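Local coordinates for protein sulfatase (Bacteroides fragilis CAG:558, PDB 6USS) that probably hydrolyses aryl sulfate esters as a calcium-dependent enzyme of the sulfatase family, at residues A[127-131]-A[141-145]; A[282-288]-A[330-334]. The protein carries 1 engineered substitution. All coordinates share one frame; numbering follows the deposited sequence.

Contact 1 of 2, residues A[127-131]-A[141-145]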
loop_
_atom_site.group_PDB
_atom_site.type_symbol
_atom_site.label_atom_id
_atom_site.label_comp_id
_atom_site.label_asym_id
_atom_site.label_seq_id
_atom_site.Cartn_x
_atom_site.Cartn_y
_atom_site.Cartn_z
ATOM N N ALA A 127 -4.851 20.933 25.728
ATOM C CA ALA A 127 -4.459 19.578 26.103
ATOM C C ALA A 127 -3.180 19.182 25.383
ATOM O O ALA A 127 -2.850 19.709 24.314
ATOM C CB ALA A 127 -5.563 18.582 25.764
ATOM N N ASP A 128 -2.439 18.253 25.986
ATOM C CA ASP A 128 -1.270 17.679 25.315
ATOM C C ASP A 128 -1.787 16.605 24.368
ATOM O O ASP A 128 -1.657 15.402 24.604
ATOM C CB ASP A 128 -0.271 17.121 26.315
ATOM C CG ASP A 128 0.989 16.590 25.649
ATOM O OD1 ASP A 128 1.166 16.778 24.424
ATOM O OD2 ASP A 128 1.795 15.958 26.363
ATOM N N TRP A 129 -2.376 17.066 23.270
ATOM C CA TRP A 129 -3.137 16.220 22.370
ATOM C C TRP A 129 -2.235 15.607 21.283
ATOM O O TRP A 129 -1.040 15.889 21.195
ATOM C CB TRP A 129 -4.300 17.029 21.792
ATOM C CG TRP A 129 -3.930 18.165 20.868
ATOM C CD1 TRP A 129 -3.510 19.429 21.222
ATOM C CD2 TRP A 129 -3.981 18.148 19.433
ATOM N NE1 TRP A 129 -3.294 20.192 20.086
ATOM C CE2 TRP A 129 -3.582 19.431 18.979
ATOM C CE3 TRP A 129 -4.333 17.174 18.487
ATOM C CZ2 TRP A 129 -3.521 19.759 17.622
ATOM C CZ3 TRP A 129 -4.269 17.505 17.137
ATOM C CH2 TRP A 129 -3.865 18.788 16.719
ATOM N N ASN A 130 -2.823 14.724 20.472
ATOM C CA ASN A 130 -2.062 13.867 19.556
ATOM C C ASN A 130 -1.852 14.558 18.206
ATOM O O ASN A 130 -2.402 14.161 17.175
ATOM C CB ASN A 130 -2.758 12.523 19.390
ATOM C CG ASN A 130 -2.431 11.563 20.512
ATOM O OD1 ASN A 130 -1.336 11.599 21.059
ATOM N ND2 ASN A 130 -3.376 10.695 20.860
ATOM N N VAL A 131 -0.983 15.573 18.222
ATOM C CA VAL A 131 -0.710 16.441 17.077
ATOM C C VAL A 131 -0.285 15.634 15.861
ATOM O O VAL A 131 -0.331 16.136 14.735
ATOM C CB VAL A 131 0.383 17.476 17.405
ATOM C CG1 VAL A 131 -0.100 18.452 18.460
ATOM C CG2 VAL A 131 1.662 16.763 17.856
ATOM N N ASP A 141 5.485 8.964 18.482
ATOM C CA ASP A 141 5.460 9.987 19.527
ATOM C C ASP A 141 4.069 10.449 19.951
ATOM O O ASP A 141 3.625 10.110 21.055
ATOM C CB ASP A 141 6.288 11.211 19.103
ATOM C CG ASP A 141 6.149 12.375 20.080
ATOM O OD1 ASP A 141 6.190 12.109 21.304
ATOM O OD2 ASP A 141 5.994 13.544 19.634
ATOM N N HIS A 142 3.380 11.237 19.129
ATOM C CA HIS A 142 2.123 11.793 19.633
ATOM C C HIS A 142 0.977 11.305 18.764
ATOM O O HIS A 142 0.279 12.107 18.130
ATOM C CB HIS A 142 2.160 13.326 19.671
ATOM C CG HIS A 142 2.584 13.906 20.989
ATOM N ND1 HIS A 142 3.825 13.676 21.545
ATOM C CD2 HIS A 142 1.937 14.738 21.846
ATOM C CE1 HIS A 142 3.917 14.327 22.694
ATOM N NE2 HIS A 142 2.785 14.975 22.902
ATOM N N THR A 143 0.794 9.983 18.720
ATOM C CA THR A 143 -0.216 9.354 17.889
ATOM C C THR A 143 -1.119 8.469 18.730
ATOM O O THR A 143 -0.729 8.001 19.805
ATOM C CB THR A 143 0.416 8.503 16.775
ATOM O OG1 THR A 143 1.124 7.398 17.359
ATOM C CG2 THR A 143 1.361 9.351 15.927
ATOM N N PHE A 144 -2.330 8.243 18.221
ATOM C CA PHE A 144 -3.203 7.185 18.706
ATOM C C PHE A 144 -3.030 5.976 17.791
ATOM O O PHE A 144 -3.291 6.065 16.581
ATOM C CB PHE A 144 -4.661 7.640 18.741
ATOM C CG PHE A 144 -5.592 6.621 19.328
ATOM C CD1 PHE A 144 -5.730 6.503 20.698
ATOM C CD2 PHE A 144 -6.320 5.770 18.508
ATOM C CE1 PHE A 144 -6.572 5.549 21.248
ATOM C CE2 PHE A 144 -7.178 4.821 19.052
ATOM C CZ PHE A 144 -7.306 4.711 20.426
ATOM N N GLN A 145 -2.549 4.865 18.358
ATOM C CA GLN A 145 -2.386 3.631 17.596
ATOM C C GLN A 145 -3.743 2.963 17.439
ATOM O O GLN A 145 -4.505 2.860 18.406
ATOM C CB GLN A 145 -1.415 2.669 18.279
ATOM C CG GLN A 145 -1.330 1.301 17.572
ATOM C CD GLN A 145 -0.373 0.310 18.242
ATOM O OE1 GLN A 145 0.168 0.578 19.318
ATOM N NE2 GLN A 145 -0.161 -0.841 17.599
#
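His142 meets Asp128 in a histidine-carboxylate hydrogen bond: NE2 of His142 donates to OD1 of Asp128 at 2.9 Å. The hydrogen bond is bent, N-H...O 141°, though OD1 lies in the imidazole plane; the N-H comes to the syn side of OD1, 21° out of the carboxylate plane. Asp128 arrives there because its CG stands anti to the backbone N (chi1 -177°). At the other ring nitrogen, His142 ND1 donates to OD1 of Asp141 at 2.8 Å, approached from above its carboxylate plane. Histidine suits this place by offering an N-H at each end of a flat ring, one for each aspartate; the pair fixes its rotation and would probably favour its protonated form.

Packing fills in around these bonds. The carbonyl O of Trp129 sits at the imidazole edge, 3.3 Å from CD2 of His142, while the CG2 methyl of Val131 lies 3.9 Å from CB of the same histidine. The flat amide of Asn130 can lie along the backbone of residues 142-144 while its ND2 donates to the carbonyl of His104.

Segment 127-131 is bonded to the C-terminal part of the chain, Ala127 to Pro428 and Asp128 O to Gln500, whereas backbone bonds from His142 to Asn132 and Phe144 to Gly133 lead into the small parallel sheet of strands 133-135 and 143-145, with Phe144 resting on helix 101-104.

Contact 2 of 2, residues A[282-288]-A[330-334]; sequences TPKEAAY and PGWRD
The first two turns of helix 283-308 receive the loop 330-334 through a side-on arginine-glutamate salt bridge and an arginine-tyrosine stack. Arg333 grips Glu285 with two nitrogens: NE of Arg333 reaches OE2 of Glu285 at 3.0 Å and NH2 reaches OE1 at 3.1 Å, the latter nearly straight at 169°. Carboxylate and guanidinium are almost coplanar, which suits this side-on, two-point grip. Glu285 OE2 also accepts the backbone N-H of Asp334, 3.0 Å away, from above the carboxylate plane, and thus ties down both side chain and main chain of the loop.

Bends at chi2 and chi3 fold Arg333 back so that its guanidinium lies flat on Tyr288, CZ of Arg333 standing 3.6 Å from the centroid of the Tyr288 ring with the planes 14° apart. This cation-pi stack suits a long, flat cation, which can keep its edge for Glu285 while a face covers the phenol; the Tyr288 hydroxyl is bonded to Asp48. The side chain of Tyr288 is about 6 Å from that of the calcium ligand Asp43.

Lys284 runs its aliphatic chain along the loop, CE lying 3.2 Å from Gly331 O, and water bridges its NZ to Asp334 OD1. Another water joins the carbonyls of Lys284 and Trp332.

At the helix start, Thr282 OG1 donates to the anti lone pair of Asp334 OD2 at 2.7 Å and weakly accepts from Glu285 N, while a water links Lys284 N to the same carboxylate. This is a threonine N-cap held by an aspartate, whose negative charge probably suits the positive end of the helix dipole.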
loop_
_atom_site.group_PDB
_atom_site.type_symbol
_atom_site.label_atom_id
_atom_site.label_comp_id
_atom_site.label_asym_id
_atom_site.label_seq_id
_atom_site.Cartn_x
_atom_site.Cartn_y
_atom_site.Cartn_z
ATOM N N THR A 282 -23.746 37.175 -4.829
ATOM C CA THR A 282 -22.500 37.904 -4.706
ATOM C C THR A 282 -21.347 37.025 -5.187
ATOM O O THR A 282 -21.462 35.799 -5.193
ATOM C CB THR A 282 -22.285 38.302 -3.259
ATOM O OG1 THR A 282 -21.993 37.113 -2.513
ATOM C CG2 THR A 282 -23.543 38.951 -2.702
ATOM N N PRO A 283 -20.232 37.626 -5.612
ATOM C CA PRO A 283 -19.118 36.809 -6.132
ATOM C C PRO A 283 -18.648 35.732 -5.171
ATOM O O PRO A 283 -18.464 34.577 -5.584
ATOM C CB PRO A 283 -18.026 37.851 -6.396
ATOM C CG PRO A 283 -18.773 39.104 -6.673
ATOM C CD PRO A 283 -19.978 39.069 -5.763
ATOM N N LYS A 284 -18.443 36.085 -3.898
ATOM C CA LYS A 284 -18.083 35.099 -2.885
ATOM C C LYS A 284 -19.071 33.941 -2.879
ATOM O O LYS A 284 -18.677 32.768 -2.910
ATOM C CB LYS A 284 -18.036 35.757 -1.505
ATOM C CG LYS A 284 -16.846 36.643 -1.266
ATOM C CD LYS A 284 -16.937 37.259 0.119
ATOM C CE LYS A 284 -15.743 38.130 0.424
ATOM N NZ LYS A 284 -15.758 39.337 -0.411
ATOM N N GLU A 285 -20.369 34.251 -2.875
ATOM C CA GLU A 285 -21.357 33.178 -2.810
ATOM C C GLU A 285 -21.469 32.432 -4.144
ATOM O O GLU A 285 -21.733 31.226 -4.155
ATOM C CB GLU A 285 -22.715 33.734 -2.359
ATOM C CG GLU A 285 -22.737 34.295 -0.919
ATOM C CD GLU A 285 -22.287 33.290 0.145
ATOM O OE1 GLU A 285 -23.053 32.342 0.453
ATOM O OE2 GLU A 285 -21.161 33.446 0.677
ATOM N N ALA A 286 -21.256 33.111 -5.273
ATOM C CA ALA A 286 -21.236 32.395 -6.542
ATOM C C ALA A 286 -20.071 31.407 -6.604
ATOM O O ALA A 286 -20.219 30.304 -7.138
ATOM C CB ALA A 286 -21.171 33.371 -7.713
ATOM N N ALA A 287 -18.904 31.776 -6.061
ATOM C CA ALA A 287 -17.796 30.825 -6.028
ATOM C C ALA A 287 -18.097 29.648 -5.096
ATOM O O ALA A 287 -17.748 28.499 -5.406
ATOM C CB ALA A 287 -16.498 31.523 -5.625
ATOM N N TYR A 288 -18.735 29.900 -3.949
ATOM C CA TYR A 288 -19.094 28.789 -3.074
ATOM C C TYR A 288 -20.066 27.848 -3.780
ATOM O O TYR A 288 -19.837 26.634 -3.845
ATOM C CB TYR A 288 -19.688 29.309 -1.758
ATOM C CG TYR A 288 -19.611 28.333 -0.582
ATOM C CD1 TYR A 288 -18.382 27.943 -0.042
ATOM C CD2 TYR A 288 -20.767 27.820 0.001
ATOM C CE1 TYR A 288 -18.311 27.053 1.043
ATOM C CE2 TYR A 288 -20.705 26.938 1.080
ATOM C CZ TYR A 288 -19.473 26.556 1.593
ATOM O OH TYR A 288 -19.420 25.685 2.656
ATOM N N PRO A 330 -15.471 36.489 7.016
ATOM C CA PRO A 330 -16.228 37.301 6.049
ATOM C C PRO A 330 -15.504 37.505 4.731
ATOM O O PRO A 330 -16.148 37.858 3.740
ATOM C CB PRO A 330 -16.427 38.636 6.784
ATOM C CG PRO A 330 -15.922 38.413 8.203
ATOM C CD PRO A 330 -14.957 37.292 8.138
ATOM N N GLY A 331 -14.189 37.313 4.689
ATOM C CA GLY A 331 -13.469 37.333 3.428
ATOM C C GLY A 331 -13.774 36.168 2.500
ATOM O O GLY A 331 -13.398 36.221 1.327
ATOM N N TRP A 332 -14.445 35.127 2.979
ATOM C CA TRP A 332 -14.843 34.047 2.091
ATOM C C TRP A 332 -16.344 33.949 1.884
ATOM O O TRP A 332 -16.771 33.447 0.842
ATOM C CB TRP A 332 -14.321 32.702 2.605
ATOM C CG TRP A 332 -12.841 32.545 2.458
ATOM C CD1 TRP A 332 -11.938 32.279 3.455
ATOM C CD2 TRP A 332 -12.076 32.631 1.238
ATOM N NE1 TRP A 332 -10.661 32.186 2.929
ATOM C CE2 TRP A 332 -10.718 32.407 1.577
ATOM C CE3 TRP A 332 -12.406 32.876 -0.102
ATOM C CZ2 TRP A 332 -9.695 32.419 0.623
ATOM C CZ3 TRP A 332 -11.388 32.888 -1.052
ATOM C CH2 TRP A 332 -10.047 32.661 -0.682
ATOM N N ARG A 333 -17.154 34.421 2.829
ATOM C CA ARG A 333 -18.598 34.251 2.737
ATOM C C ARG A 333 -19.302 35.568 3.021
ATOM O O ARG A 333 -18.878 36.338 3.890
ATOM C CB ARG A 333 -19.116 33.177 3.714
ATOM C CG ARG A 333 -18.389 31.830 3.642
ATOM C CD ARG A 333 -18.656 31.110 2.329
ATOM N NE ARG A 333 -20.084 30.973 2.053
ATOM C CZ ARG A 333 -20.890 30.071 2.614
ATOM N NH1 ARG A 333 -20.422 29.187 3.500
ATOM N NH2 ARG A 333 -22.177 30.052 2.278
ATOM N N ASP A 334 -20.371 35.824 2.263
ATOM C CA ASP A 334 -21.285 36.922 2.527
ATOM C C ASP A 334 -22.464 36.399 3.345
ATOM O O ASP A 334 -22.547 35.211 3.676
ATOM C CB ASP A 334 -21.749 37.578 1.224
ATOM C CG ASP A 334 -20.665 38.449 0.582
ATOM O OD1 ASP A 334 -19.973 39.198 1.313
ATOM O OD2 ASP A 334 -20.498 38.386 -0.653
HETATM O O HOH W 1 -16.125 32.732 -1.716
HETATM O O HOH W 2 -18.959 38.588 -2.578
HETATM O O HOH W 3 -18.222 40.586 0.100
HETATM O O HOH W 4 -24.274 33.294 2.751
#

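Overall arrangement
Contact 1 closes before contact 2 opens along the chain, and both belong to the sulfatase part of the sequence. Their centres are 36 Å apart and their nearest atoms about 20 Å, so they do not touch. Contact 1 joins a loop to the small parallel sheet of strands 133-135 and 143-145, whereas contact 2 joins the start of helix 283-308 to the loop that follows strand 315-321 of the large mixed sheet. Directly after that strand come the calcium ligands Asp322 and Asn323, so contact 2 is tied by sequence to the metal site, while contact 1 lies away from it. The two occupy separate places in the fold.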